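Local coordinates for protein peptidase S15/CocE/NonD (PDB 4PF1) that acts as a serine aminopeptidase of the alpha/beta hydrolase fold, probably removing residues from the N-terminus of peptides, at residues I172-A177 / L283-L288; M356-D361 / P368-P373; D405-E410 / E417-K422; G412-E417 / I572-Q577. All coordinates share one frame; numbering follows the deposited sequence.

Contact 1 (I172-A177 / L283-L288)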
loop_
_atom_site.group_PDB
_atom_site.type_symbol
_atom_site.label_atom_id
_atom_site.label_comp_id
_atom_site.label_asym_id
_atom_site.label_seq_id
_atom_site.Cartn_x
_atom_site.Cartn_y
_atom_site.Cartn_z
ATOM N N ILE A 172 11.851 -27.102 -37.128
ATOM C CA ILE A 172 12.831 -27.325 -38.205
ATOM C C ILE A 172 13.240 -28.798 -38.163
ATOM O O ILE A 172 13.707 -29.262 -37.118
ATOM C CB ILE A 172 14.052 -26.361 -38.094
ATOM C CG1 ILE A 172 13.614 -24.865 -38.080
ATOM C CG2 ILE A 172 15.104 -26.647 -39.186
ATOM C CD1 ILE A 172 12.777 -24.371 -39.318
ATOM N N ASN A 173 13.048 -29.534 -39.300
ATOM C CA ASN A 173 13.263 -30.998 -39.404
ATOM C C ASN A 173 12.642 -31.663 -38.151
ATOM O O ASN A 173 13.371 -32.150 -37.279
ATOM C CB ASN A 173 14.755 -31.343 -39.566
ATOM C CG ASN A 173 15.436 -30.619 -40.701
ATOM O OD1 ASN A 173 16.363 -29.827 -40.495
ATOM N ND2 ASN A 173 14.995 -30.877 -41.927
ATOM N N PRO A 174 11.304 -31.520 -37.959
ATOM C CA PRO A 174 10.707 -31.953 -36.690
ATOM C C PRO A 174 10.646 -33.455 -36.499
ATOM O O PRO A 174 10.499 -34.208 -37.461
ATOM C CB PRO A 174 9.300 -31.351 -36.736
ATOM C CG PRO A 174 8.991 -31.226 -38.170
ATOM C CD PRO A 174 10.293 -30.899 -38.842
ATOM N N HIS A 175 10.742 -33.878 -35.234
ATOM C CA HIS A 175 10.587 -35.267 -34.839
ATOM C C HIS A 175 9.128 -35.658 -35.080
ATOM O O HIS A 175 8.240 -34.854 -34.779
ATOM C CB HIS A 175 10.979 -35.452 -33.359
ATOM C CG HIS A 175 11.088 -36.885 -32.940
ATOM N ND1 HIS A 175 9.964 -37.650 -32.697
ATOM C CD2 HIS A 175 12.186 -37.648 -32.748
ATOM C CE1 HIS A 175 10.410 -38.849 -32.366
ATOM N NE2 HIS A 175 11.741 -38.898 -32.388
ATOM N N PRO A 176 8.850 -36.863 -35.647
ATOM C CA PRO A 176 7.449 -37.246 -35.928
ATOM C C PRO A 176 6.515 -37.212 -34.708
ATOM O O PRO A 176 5.300 -37.112 -34.889
ATOM C CB PRO A 176 7.573 -38.672 -36.481
ATOM C CG PRO A 176 8.942 -39.130 -36.100
ATOM C CD PRO A 176 9.787 -37.907 -36.102
ATOM N N ALA A 177 7.073 -37.271 -33.476
ATOM C CA ALA A 177 6.281 -37.225 -32.242
ATOM C C ALA A 177 5.804 -35.792 -31.900
ATOM O O ALA A 177 4.866 -35.644 -31.118
ATOM C CB ALA A 177 7.075 -37.805 -31.085
ATOM N N LEU A 283 6.375 -25.783 -43.591
ATOM C CA LEU A 283 5.478 -25.552 -42.467
ATOM C C LEU A 283 4.560 -26.769 -42.343
ATOM O O LEU A 283 3.654 -26.945 -43.162
ATOM C CB LEU A 283 4.691 -24.251 -42.705
ATOM C CG LEU A 283 3.611 -23.882 -41.694
ATOM C CD1 LEU A 283 4.191 -23.094 -40.528
ATOM C CD2 LEU A 283 2.523 -23.091 -42.366
ATOM N N THR A 284 4.858 -27.658 -41.378
ATOM C CA THR A 284 4.117 -28.914 -41.193
ATOM C C THR A 284 3.491 -29.029 -39.797
ATOM O O THR A 284 2.482 -29.718 -39.637
ATOM C CB THR A 284 5.044 -30.122 -41.441
ATOM O OG1 THR A 284 6.176 -30.032 -40.573
ATOM C CG2 THR A 284 5.501 -30.232 -42.900
ATOM N N VAL A 285 4.112 -28.392 -38.791
ATOM C CA VAL A 285 3.677 -28.455 -37.394
ATOM C C VAL A 285 2.615 -27.369 -37.103
ATOM O O VAL A 285 2.865 -26.190 -37.379
ATOM C CB VAL A 285 4.897 -28.329 -36.428
ATOM C CG1 VAL A 285 4.476 -28.492 -34.967
ATOM C CG2 VAL A 285 5.992 -29.334 -36.787
ATOM N N PRO A 286 1.445 -27.740 -36.511
ATOM C CA PRO A 286 0.445 -26.716 -36.143
ATOM C C PRO A 286 1.031 -25.712 -35.149
ATOM O O PRO A 286 1.705 -26.104 -34.194
ATOM C CB PRO A 286 -0.694 -27.533 -35.520
ATOM C CG PRO A 286 -0.481 -28.927 -36.003
ATOM C CD PRO A 286 0.993 -29.089 -36.126
ATOM N N MET A 287 0.821 -24.418 -35.416
ATOM C CA MET A 287 1.400 -23.332 -34.635
ATOM C C MET A 287 0.339 -22.381 -34.106
ATOM O O MET A 287 -0.528 -21.926 -34.857
ATOM C CB MET A 287 2.397 -22.556 -35.513
ATOM C CG MET A 287 3.460 -21.807 -34.737
ATOM S SD MET A 287 4.630 -20.941 -35.826
ATOM C CE MET A 287 5.331 -22.331 -36.744
ATOM N N LEU A 288 0.444 -22.048 -32.819
ATOM C CA LEU A 288 -0.407 -21.069 -32.159
ATOM C C LEU A 288 0.489 -19.914 -31.694
ATOM O O LEU A 288 1.081 -19.977 -30.612
ATOM C CB LEU A 288 -1.187 -21.720 -30.989
ATOM C CG LEU A 288 -2.223 -20.845 -30.246
ATOM C CD1 LEU A 288 -3.378 -20.437 -31.160
ATOM C CD2 LEU A 288 -2.774 -21.577 -29.033
#

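Contact 2 (M356-D361 / P368-P373)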
loop_
_atom_site.group_PDB
_atom_site.type_symbol
_atom_site.label_atom_id
_atom_site.label_comp_id
_atom_site.label_asym_id
_atom_site.label_seq_id
_atom_site.Cartn_x
_atom_site.Cartn_y
_atom_site.Cartn_z
ATOM N N MET A 356 -5.715 -22.273 -25.860
ATOM C CA MET A 356 -4.466 -23.047 -25.877
ATOM C C MET A 356 -4.664 -24.519 -25.473
ATOM O O MET A 356 -4.166 -25.399 -26.174
ATOM C CB MET A 356 -3.384 -22.396 -24.996
ATOM C CG MET A 356 -1.990 -22.982 -25.232
ATOM S SD MET A 356 -0.759 -22.534 -23.984
ATOM C CE MET A 356 -1.412 -23.372 -22.559
ATOM N N GLN A 357 -5.353 -24.788 -24.345
ATOM C CA GLN A 357 -5.565 -26.169 -23.899
ATOM C C GLN A 357 -6.423 -26.980 -24.919
ATOM O O GLN A 357 -5.974 -28.060 -25.300
ATOM C CB GLN A 357 -6.154 -26.236 -22.476
ATOM C CG GLN A 357 -5.980 -27.607 -21.788
ATOM C CD GLN A 357 -4.548 -28.129 -21.773
ATOM O OE1 GLN A 357 -3.579 -27.394 -21.531
ATOM N NE2 GLN A 357 -4.392 -29.422 -22.004
ATOM N N PRO A 358 -7.563 -26.465 -25.471
ATOM C CA PRO A 358 -8.299 -27.256 -26.482
ATOM C C PRO A 358 -7.481 -27.471 -27.764
ATOM O O PRO A 358 -7.615 -28.518 -28.393
ATOM C CB PRO A 358 -9.557 -26.420 -26.745
ATOM C CG PRO A 358 -9.698 -25.554 -25.541
ATOM C CD PRO A 358 -8.290 -25.220 -25.158
ATOM N N PHE A 359 -6.605 -26.501 -28.123
ATOM C CA PHE A 359 -5.686 -26.618 -29.265
ATOM C C PHE A 359 -4.756 -27.821 -29.044
ATOM O O PHE A 359 -4.677 -28.702 -29.899
ATOM C CB PHE A 359 -4.870 -25.311 -29.439
ATOM C CG PHE A 359 -3.705 -25.375 -30.406
ATOM C CD1 PHE A 359 -3.907 -25.242 -31.776
ATOM C CD2 PHE A 359 -2.402 -25.524 -29.943
ATOM C CE1 PHE A 359 -2.828 -25.278 -32.667
ATOM C CE2 PHE A 359 -1.324 -25.565 -30.835
ATOM C CZ PHE A 359 -1.545 -25.443 -32.190
ATOM N N LEU A 360 -4.098 -27.874 -27.863
ATOM C CA LEU A 360 -3.176 -28.949 -27.488
ATOM C C LEU A 360 -3.896 -30.287 -27.338
ATOM O O LEU A 360 -3.406 -31.293 -27.849
ATOM C CB LEU A 360 -2.430 -28.609 -26.180
ATOM C CG LEU A 360 -1.491 -27.392 -26.210
ATOM C CD1 LEU A 360 -1.020 -27.042 -24.816
ATOM C CD2 LEU A 360 -0.293 -27.630 -27.133
ATOM N N ASP A 361 -5.065 -30.300 -26.656
ATOM C CA ASP A 361 -5.840 -31.523 -26.427
ATOM C C ASP A 361 -6.277 -32.183 -27.736
ATOM O O ASP A 361 -6.277 -33.411 -27.816
ATOM C CB ASP A 361 -7.059 -31.254 -25.532
ATOM C CG ASP A 361 -6.719 -31.044 -24.067
ATOM O OD1 ASP A 361 -5.752 -31.677 -23.581
ATOM O OD2 ASP A 361 -7.459 -30.300 -23.389
ATOM N N PRO A 368 -12.126 -33.227 -29.453
ATOM C CA PRO A 368 -12.816 -32.491 -30.534
ATOM C C PRO A 368 -12.107 -31.196 -30.913
ATOM O O PRO A 368 -11.662 -30.451 -30.035
ATOM C CB PRO A 368 -14.201 -32.216 -29.945
ATOM C CG PRO A 368 -14.398 -33.284 -28.941
ATOM C CD PRO A 368 -13.051 -33.530 -28.341
ATOM N N LYS A 369 -11.954 -30.958 -32.228
ATOM C CA LYS A 369 -11.259 -29.788 -32.757
ATOM C C LYS A 369 -12.071 -28.513 -32.532
ATOM O O LYS A 369 -13.180 -28.381 -33.056
ATOM C CB LYS A 369 -10.942 -29.970 -34.255
ATOM C CG LYS A 369 -10.016 -28.895 -34.822
ATOM C CD LYS A 369 -9.548 -29.231 -36.233
ATOM C CE LYS A 369 -8.914 -28.045 -36.926
ATOM N NZ LYS A 369 -7.604 -27.671 -36.325
ATOM N N LEU A 370 -11.510 -27.578 -31.754
ATOM C CA LEU A 370 -12.141 -26.288 -31.494
ATOM C C LEU A 370 -11.937 -25.374 -32.698
ATOM O O LEU A 370 -10.841 -25.338 -33.263
ATOM C CB LEU A 370 -11.561 -25.650 -30.210
ATOM C CG LEU A 370 -12.080 -24.250 -29.825
ATOM C CD1 LEU A 370 -13.506 -24.307 -29.291
ATOM C CD2 LEU A 370 -11.180 -23.606 -28.814
ATOM N N ASP A 371 -12.996 -24.651 -33.101
ATOM C CA ASP A 371 -12.938 -23.723 -34.227
ATOM C C ASP A 371 -12.211 -22.436 -33.808
ATOM O O ASP A 371 -12.850 -21.438 -33.460
ATOM C CB ASP A 371 -14.358 -23.428 -34.772
ATOM C CG ASP A 371 -14.413 -22.536 -36.009
ATOM O OD1 ASP A 371 -13.453 -22.574 -36.818
ATOM O OD2 ASP A 371 -15.433 -21.834 -36.189
ATOM N N ILE A 372 -10.861 -22.489 -33.794
ATOM C CA ILE A 372 -10.008 -21.347 -33.464
ATOM C C ILE A 372 -9.901 -20.481 -34.719
ATOM O O ILE A 372 -9.630 -21.018 -35.798
ATOM C CB ILE A 372 -8.602 -21.803 -32.935
ATOM C CG1 ILE A 372 -8.732 -22.729 -31.701
ATOM C CG2 ILE A 372 -7.686 -20.593 -32.625
ATOM C CD1 ILE A 372 -7.534 -23.645 -31.470
ATOM N N PRO A 373 -10.139 -19.150 -34.631
ATOM C CA PRO A 373 -10.035 -18.319 -35.839
ATOM C C PRO A 373 -8.588 -18.170 -36.314
ATOM O O PRO A 373 -7.651 -18.515 -35.581
ATOM C CB PRO A 373 -10.609 -16.973 -35.387
ATOM C CG PRO A 373 -10.328 -16.920 -33.926
ATOM C CD PRO A 373 -10.489 -18.339 -33.443
HETATM O O HOH W 1 -9.939 -29.808 -28.084
#

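Contact 3 (D405-E410 / E417-K422)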
loop_
_atom_site.group_PDB
_atom_site.type_symbol
_atom_site.label_atom_id
_atom_site.label_comp_id
_atom_site.label_asym_id
_atom_site.label_seq_id
_atom_site.Cartn_x
_atom_site.Cartn_y
_atom_site.Cartn_z
ATOM N N ASP A 405 -4.644 8.481 -43.677
ATOM C CA ASP A 405 -3.528 9.248 -43.130
ATOM C C ASP A 405 -3.962 10.220 -42.037
ATOM O O ASP A 405 -4.935 10.957 -42.200
ATOM C CB ASP A 405 -2.810 10.028 -44.250
ATOM C CG ASP A 405 -1.839 9.217 -45.091
ATOM O OD1 ASP A 405 -1.822 7.974 -44.951
ATOM O OD2 ASP A 405 -1.103 9.826 -45.894
ATOM N N LEU A 406 -3.189 10.253 -40.945
ATOM C CA LEU A 406 -3.377 11.150 -39.811
ATOM C C LEU A 406 -2.242 12.183 -39.830
ATOM O O LEU A 406 -1.152 11.921 -39.317
ATOM C CB LEU A 406 -3.386 10.327 -38.504
ATOM C CG LEU A 406 -4.069 10.939 -37.279
ATOM C CD1 LEU A 406 -5.464 11.507 -37.617
ATOM C CD2 LEU A 406 -4.189 9.910 -36.172
ATOM N N TYR A 407 -2.488 13.334 -40.484
ATOM C CA TYR A 407 -1.492 14.393 -40.710
ATOM C C TYR A 407 -1.189 15.244 -39.484
ATOM O O TYR A 407 -2.108 15.654 -38.776
ATOM C CB TYR A 407 -1.951 15.326 -41.847
ATOM C CG TYR A 407 -2.097 14.640 -43.185
ATOM C CD1 TYR A 407 -0.992 14.422 -44.002
ATOM C CD2 TYR A 407 -3.344 14.239 -43.653
ATOM C CE1 TYR A 407 -1.120 13.795 -45.238
ATOM C CE2 TYR A 407 -3.484 13.608 -44.887
ATOM C CZ TYR A 407 -2.369 13.394 -45.681
ATOM O OH TYR A 407 -2.495 12.779 -46.903
ATOM N N VAL A 408 0.106 15.585 -39.285
ATOM C CA VAL A 408 0.527 16.536 -38.244
ATOM C C VAL A 408 0.235 17.946 -38.799
ATOM O O VAL A 408 0.436 18.178 -39.991
ATOM C CB VAL A 408 2.006 16.359 -37.767
ATOM C CG1 VAL A 408 2.243 14.963 -37.188
ATOM C CG2 VAL A 408 3.013 16.672 -38.875
ATOM N N GLN A 409 -0.336 18.836 -37.978
ATOM C CA GLN A 409 -0.752 20.166 -38.444
ATOM C C GLN A 409 -0.223 21.296 -37.546
ATOM O O GLN A 409 0.374 21.030 -36.499
ATOM C CB GLN A 409 -2.296 20.240 -38.517
ATOM C CG GLN A 409 -2.940 19.215 -39.463
ATOM C CD GLN A 409 -4.426 19.020 -39.233
ATOM O OE1 GLN A 409 -4.990 19.388 -38.194
ATOM N NE2 GLN A 409 -5.089 18.392 -40.191
ATOM N N GLU A 410 -0.478 22.561 -37.952
ATOM C CA GLU A 410 -0.098 23.764 -37.206
ATOM C C GLU A 410 -0.873 23.859 -35.877
ATOM O O GLU A 410 -1.913 23.213 -35.726
ATOM C CB GLU A 410 -0.327 25.035 -38.059
ATOM C CG GLU A 410 -1.795 25.355 -38.343
ATOM C CD GLU A 410 -2.088 26.717 -38.953
ATOM O OE1 GLU A 410 -1.238 27.630 -38.837
ATOM O OE2 GLU A 410 -3.194 26.878 -39.518
ATOM N N GLU A 417 -7.128 16.368 -42.600
ATOM C CA GLU A 417 -6.906 17.377 -43.637
ATOM C C GLU A 417 -5.450 17.359 -44.128
ATOM O O GLU A 417 -4.525 17.426 -43.318
ATOM C CB GLU A 417 -7.284 18.777 -43.117
ATOM C CG GLU A 417 -7.122 19.883 -44.147
ATOM C CD GLU A 417 -7.393 21.282 -43.632
ATOM O OE1 GLU A 417 -8.565 21.581 -43.311
ATOM O OE2 GLU A 417 -6.448 22.102 -43.623
ATOM N N MET A 418 -5.260 17.269 -45.457
ATOM C CA MET A 418 -3.932 17.285 -46.087
ATOM C C MET A 418 -3.299 18.680 -45.948
ATOM O O MET A 418 -4.027 19.674 -46.000
ATOM C CB MET A 418 -4.030 16.886 -47.572
ATOM C CG MET A 418 -4.436 15.438 -47.783
ATOM S SD MET A 418 -4.554 14.941 -49.518
ATOM C CE MET A 418 -2.827 14.796 -49.935
ATOM N N PRO A 419 -1.959 18.788 -45.745
ATOM C CA PRO A 419 -1.351 20.126 -45.573
ATOM C C PRO A 419 -1.245 20.922 -46.875
ATOM O O PRO A 419 -1.164 20.339 -47.959
ATOM C CB PRO A 419 0.038 19.812 -45.011
ATOM C CG PRO A 419 0.347 18.451 -45.511
ATOM C CD PRO A 419 -0.953 17.711 -45.613
ATOM N N ALA A 420 -1.210 22.265 -46.757
ATOM C CA ALA A 420 -1.079 23.180 -47.896
ATOM C C ALA A 420 0.369 23.206 -48.428
ATOM O O ALA A 420 1.268 22.640 -47.801
ATOM C CB ALA A 420 -1.522 24.583 -47.494
ATOM N N ALA A 421 0.586 23.867 -49.583
ATOM C CA ALA A 421 1.888 23.951 -50.255
ATOM C C ALA A 421 2.917 24.806 -49.500
ATOM O O ALA A 421 4.099 24.452 -49.494
ATOM C CB ALA A 421 1.712 24.493 -51.661
ATOM N N LYS A 422 2.478 25.935 -48.886
ATOM C CA LYS A 422 3.350 26.893 -48.172
ATOM C C LYS A 422 4.298 26.207 -47.170
ATOM O O LYS A 422 3.946 25.174 -46.590
ATOM C CB LYS A 422 2.516 27.975 -47.452
ATOM C CG LYS A 422 1.576 27.429 -46.375
ATOM C CD LYS A 422 0.711 28.504 -45.757
ATOM C CE LYS A 422 -0.184 27.930 -44.688
ATOM N NZ LYS A 422 -1.112 28.947 -44.136
HETATM O O HOH W 2 -8.216 18.350 -40.036
#

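Contact 4 (G412-E417 / I572-Q577)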
loop_
_atom_site.group_PDB
_atom_site.type_symbol
_atom_site.label_atom_id
_atom_site.label_comp_id
_atom_site.label_asym_id
_atom_site.label_seq_id
_atom_site.Cartn_x
_atom_site.Cartn_y
_atom_site.Cartn_z
ATOM N N GLY A 412 -0.209 22.645 -32.961
ATOM C CA GLY A 412 -0.234 21.344 -32.289
ATOM C C GLY A 412 -1.447 20.483 -32.599
ATOM O O GLY A 412 -1.877 19.687 -31.757
ATOM N N LYS A 413 -2.012 20.641 -33.809
ATOM C CA LYS A 413 -3.203 19.904 -34.236
ATOM C C LYS A 413 -2.839 18.633 -34.998
ATOM O O LYS A 413 -1.759 18.538 -35.586
ATOM C CB LYS A 413 -4.118 20.786 -35.107
ATOM C CG LYS A 413 -4.778 21.945 -34.365
ATOM C CD LYS A 413 -5.777 22.676 -35.259
ATOM C CE LYS A 413 -6.248 23.979 -34.661
ATOM N NZ LYS A 413 -5.499 25.142 -35.209
ATOM N N LEU A 414 -3.768 17.669 -35.002
ATOM C CA LEU A 414 -3.663 16.394 -35.705
ATOM C C LEU A 414 -5.025 16.104 -36.344
ATOM O O LEU A 414 -6.037 16.118 -35.644
ATOM C CB LEU A 414 -3.256 15.292 -34.704
ATOM C CG LEU A 414 -2.865 13.929 -35.267
ATOM C CD1 LEU A 414 -1.459 13.955 -35.864
ATOM C CD2 LEU A 414 -2.925 12.875 -34.184
ATOM N N GLY A 415 -5.054 15.937 -37.665
ATOM C CA GLY A 415 -6.304 15.704 -38.384
ATOM C C GLY A 415 -6.166 15.030 -39.732
ATOM O O GLY A 415 -5.051 14.764 -40.193
ATOM N N PHE A 416 -7.317 14.752 -40.378
ATOM C CA PHE A 416 -7.390 14.089 -41.682
ATOM C C PHE A 416 -7.124 15.047 -42.855
ATOM O O PHE A 416 -6.941 14.585 -43.984
ATOM C CB PHE A 416 -8.763 13.411 -41.875
ATOM C CG PHE A 416 -9.100 12.280 -40.923
ATOM C CD1 PHE A 416 -8.114 11.405 -40.476
ATOM C CD2 PHE A 416 -10.417 12.040 -40.543
ATOM C CE1 PHE A 416 -8.430 10.349 -39.615
ATOM C CE2 PHE A 416 -10.734 10.978 -39.688
ATOM C CZ PHE A 416 -9.738 10.141 -39.230
ATOM N N GLU A 417 -7.128 16.368 -42.600
ATOM C CA GLU A 417 -6.906 17.377 -43.637
ATOM C C GLU A 417 -5.450 17.359 -44.128
ATOM O O GLU A 417 -4.525 17.426 -43.318
ATOM C CB GLU A 417 -7.284 18.777 -43.117
ATOM C CG GLU A 417 -7.122 19.883 -44.147
ATOM C CD GLU A 417 -7.393 21.282 -43.632
ATOM O OE1 GLU A 417 -8.565 21.581 -43.311
ATOM O OE2 GLU A 417 -6.448 22.102 -43.623
ATOM N N ILE A 572 -6.513 11.577 -30.005
ATOM C CA ILE A 572 -5.425 10.792 -30.601
ATOM C C ILE A 572 -4.208 11.710 -30.586
ATOM O O ILE A 572 -4.294 12.843 -31.066
ATOM C CB ILE A 572 -5.738 10.232 -32.020
ATOM C CG1 ILE A 572 -7.065 9.435 -32.035
ATOM C CG2 ILE A 572 -4.561 9.368 -32.518
ATOM C CD1 ILE A 572 -7.676 9.213 -33.404
ATOM N N MET A 573 -3.110 11.269 -29.965
ATOM C CA MET A 573 -1.911 12.091 -29.854
ATOM C C MET A 573 -0.708 11.457 -30.539
ATOM O O MET A 573 -0.549 10.234 -30.537
ATOM C CB MET A 573 -1.590 12.369 -28.374
ATOM C CG MET A 573 -0.324 13.180 -28.149
ATOM S SD MET A 573 -0.043 13.537 -26.409
ATOM C CE MET A 573 -1.101 14.969 -26.201
ATOM N N VAL A 574 0.148 12.310 -31.107
ATOM C CA VAL A 574 1.415 11.927 -31.707
ATOM C C VAL A 574 2.530 12.749 -31.034
ATOM O O VAL A 574 2.440 13.980 -30.970
ATOM C CB VAL A 574 1.414 12.078 -33.256
ATOM C CG1 VAL A 574 2.824 11.930 -33.834
ATOM C CG2 VAL A 574 0.467 11.073 -33.900
ATOM N N GLN A 575 3.544 12.061 -30.491
ATOM C CA GLN A 575 4.711 12.698 -29.884
ATOM C C GLN A 575 5.969 12.281 -30.641
ATOM O O GLN A 575 6.119 11.104 -30.971
ATOM C CB GLN A 575 4.825 12.358 -28.387
ATOM C CG GLN A 575 3.914 13.210 -27.498
ATOM C CD GLN A 575 4.104 12.969 -26.013
ATOM O OE1 GLN A 575 5.176 12.577 -25.541
ATOM N NE2 GLN A 575 3.072 13.253 -25.234
ATOM N N VAL A 576 6.832 13.257 -30.988
ATOM C CA VAL A 576 8.093 12.999 -31.700
ATOM C C VAL A 576 9.276 13.581 -30.889
ATOM O O VAL A 576 9.236 14.737 -30.465
ATOM C CB VAL A 576 8.071 13.507 -33.174
ATOM C CG1 VAL A 576 9.481 13.572 -33.774
ATOM C CG2 VAL A 576 7.170 12.630 -34.038
ATOM N N GLN A 577 10.313 12.756 -30.667
ATOM C CA GLN A 577 11.522 13.140 -29.938
ATOM C C GLN A 577 12.760 12.482 -30.580
ATOM O O GLN A 577 12.604 11.686 -31.511
ATOM C CB GLN A 577 11.399 12.799 -28.440
ATOM C CG GLN A 577 11.051 11.346 -28.142
ATOM C CD GLN A 577 10.704 11.142 -26.693
ATOM O OE1 GLN A 577 9.752 11.725 -26.171
ATOM N NE2 GLN A 577 11.453 10.288 -26.012
#

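Contact 1 (I172-A177 / L283-L288)
Pro174 meets Val285 through the far corner of its ring: CG of Pro174 lies 3.8 Å from CG2 of Val285, with CB of Pro174 almost as near. The ring and the valine pass one another, running opposite ways. In Val285, CG1 stands anti to the backbone N (chi1 -176°), which leaves CG2 as the branch that reaches the proline. This apolar pair is the tighter part, and its Val285 half is buried. The solvent side is looser. There OG1 of Thr284 approaches the same CG of Pro174 at 3.9 Å, a van der Waals contact, and Thr284 itself is exposed. In all, the segments bury just 80 Å² between them, and their closest CA atoms, those of Pro174 and Val285, stay 7.9 Å apart, so one ring bridges two loops that otherwise keep their distance. Within 172-177, Ala177 N donates to ND1 of His175, at 3.0 Å and close to the imidazole plane, while NE2 of His175 bonds Asp142 of helix 133-147. The two loops lead into parallel neighbours of the central alpha/beta hydrolase sheet, strands 178-184 and 287-292, and Val285 also packs on Leu178 and Val181 of the former.

Contact 2 (M356-D361 / P368-P373)
A water joins the carbonyls of Pro358 and Pro368, donating to each: it lies 2.7 Å from Pro358 O and 2.7 Å from Pro368 O. The first of these carbonyls belongs to helix 347-365, which is kinked here because the nitrogen of Pro358 has no bond to the preceding turn. The direct contacts between the segments are apolar. Pro358 and Leu370 run alongside each other in the same direction, with Pro358 CB 3.9 Å from Leu370 CD2, and CG of the proline ring also borders that methyl. One step along, Ile372 crosses Phe359 at about a right angle. Its CD1 comes within 3.7 Å of Phe359 CB and reaches the edge of the ring near its plane, beside Phe359 CD1. CG1 of Ile372 is anti to the carbonyl carbon (chi1 -57°), and the nearly extended second torsion, 157°, carries CD1 onward to that place. After helix 347-365 the chain reverses and runs back beside it toward strand 375-379 of the central sheet. An inverse gamma turn centred on Asp371 lies between the two apolar residues, and Asp371 forms a salt bridge with Arg387. Phe359, buried, packs on Ala180 and Val182 of strand 178-184, whereas Leu370 is exposed. On the helix, Gln357 NE2 donates to Asp361 OD1 at 3.1 Å, arriving from above the carboxylate plane.

Contact 3 (D405-E410 / E417-K422)
Tyr407 presents one ring face to Met418 CA and Pro419 CD. Met418 CA lies 4.0 Å from the ring centroid and 17° off the normal, and Pro419 CD lies 4.1 Å away and 27° off it, so both qualify as CH-pi contacts. With its CG anti to the carbonyl carbon (chi1 -62°), the tyrosine sends its ring across the loop. The Met418 side chain passes the phenol end at its rim: its CG is 3.4 Å from Tyr407 OH, and a bend at the third torsion turns CE back to the same oxygen. Pro419 covers the other part of the ring, at CD1 and CE1. The motif is a beta hairpin, with strand 401-408 antiparallel to 414-415, and 417-422 is the chain leaving it to fold over the tyrosine. Gln409 adds a weak polar link. Its chain, extended beyond CG, carries NE2 to Glu417 O at 3.3 Å, a weak hydrogen bond, while CB of Glu417 lies near the same nitrogen. A water accepts from Gln409 NE2 at 3.1 Å and, weakly, from the backbone N of Glu417. Tyr407 is buried, also resting on Pro617 and Ala619 of strand 606-625, whereas Glu417 and Met418 are exposed.

Contact 4 (G412-E417 / I572-Q577)
Leu414 does nearly all the touching for segment 412-417, and two kinds of contact can be separated. The first is apolar packing between side chains. Leu414 CD2 lies 3.9 Å from Val574 CG2, the same valine methyl is 4.0 Å from Leu414 CD1, and the two side chains cross at about a right angle, so one methyl of Val574 meets both branches of the leucine fork. Ile572 contributes more distantly, its CG2 being 4.2 Å from Leu414 CD2. CB of Leu414 points toward 572-577, and CG, anti to the backbone N (chi1 -170°), carries the fork on to Val574. In Val574 it is CG1 that takes that anti position, at 169°, leaving CG2 for the contact.

The second kind sets side chain against backbone: Leu414 CD2 also approaches the carbonyl oxygen of Ile572, at 3.4 Å. Leu414, Ile572 and Val574 are all buried, and together the segments bury 135 Å², both sides summed.

Hydrogen bonding lies outside this interface. In strand 571-577, Met573 bonds Ile508 and Val574 bonds Trp473, whereas Gly415 pairs with Tyr407 in another sheet. The separation is not complete, since the backbone of Gly412 bonds that of Ala474 in strand 471-474. Leu414 is thus a point where two antiparallel sheets face each other in the C-terminal region, with Trp473 of strand 471-474 and Leu406 of strand 401-408 packed against it as well.

How the contacts relate
Contacts 1 and 2 come first and belong to the alpha/beta hydrolase part. Their centres are 17 Å apart, and they touch where Leu288 packs on Phe359 and Met356, placing helix 347-365 against strand 287-292 of the central sheet. Contacts 3 and 4 follow in the C-terminal non-catalytic region, 10 Å apart between centres. They share Glu417 and alternate along the chain, with strands 401-408 and 414-415 adjacent in one sheet; the probable hydrogen bond from Tyr407 N to Gly415 O, 2.9 Å, links them. Between the pairs lie 42 to 49 Å, centre to centre, so the catalytic alpha/beta hydrolase part and the beta-rich C-terminal part are each packed by separate local contacts.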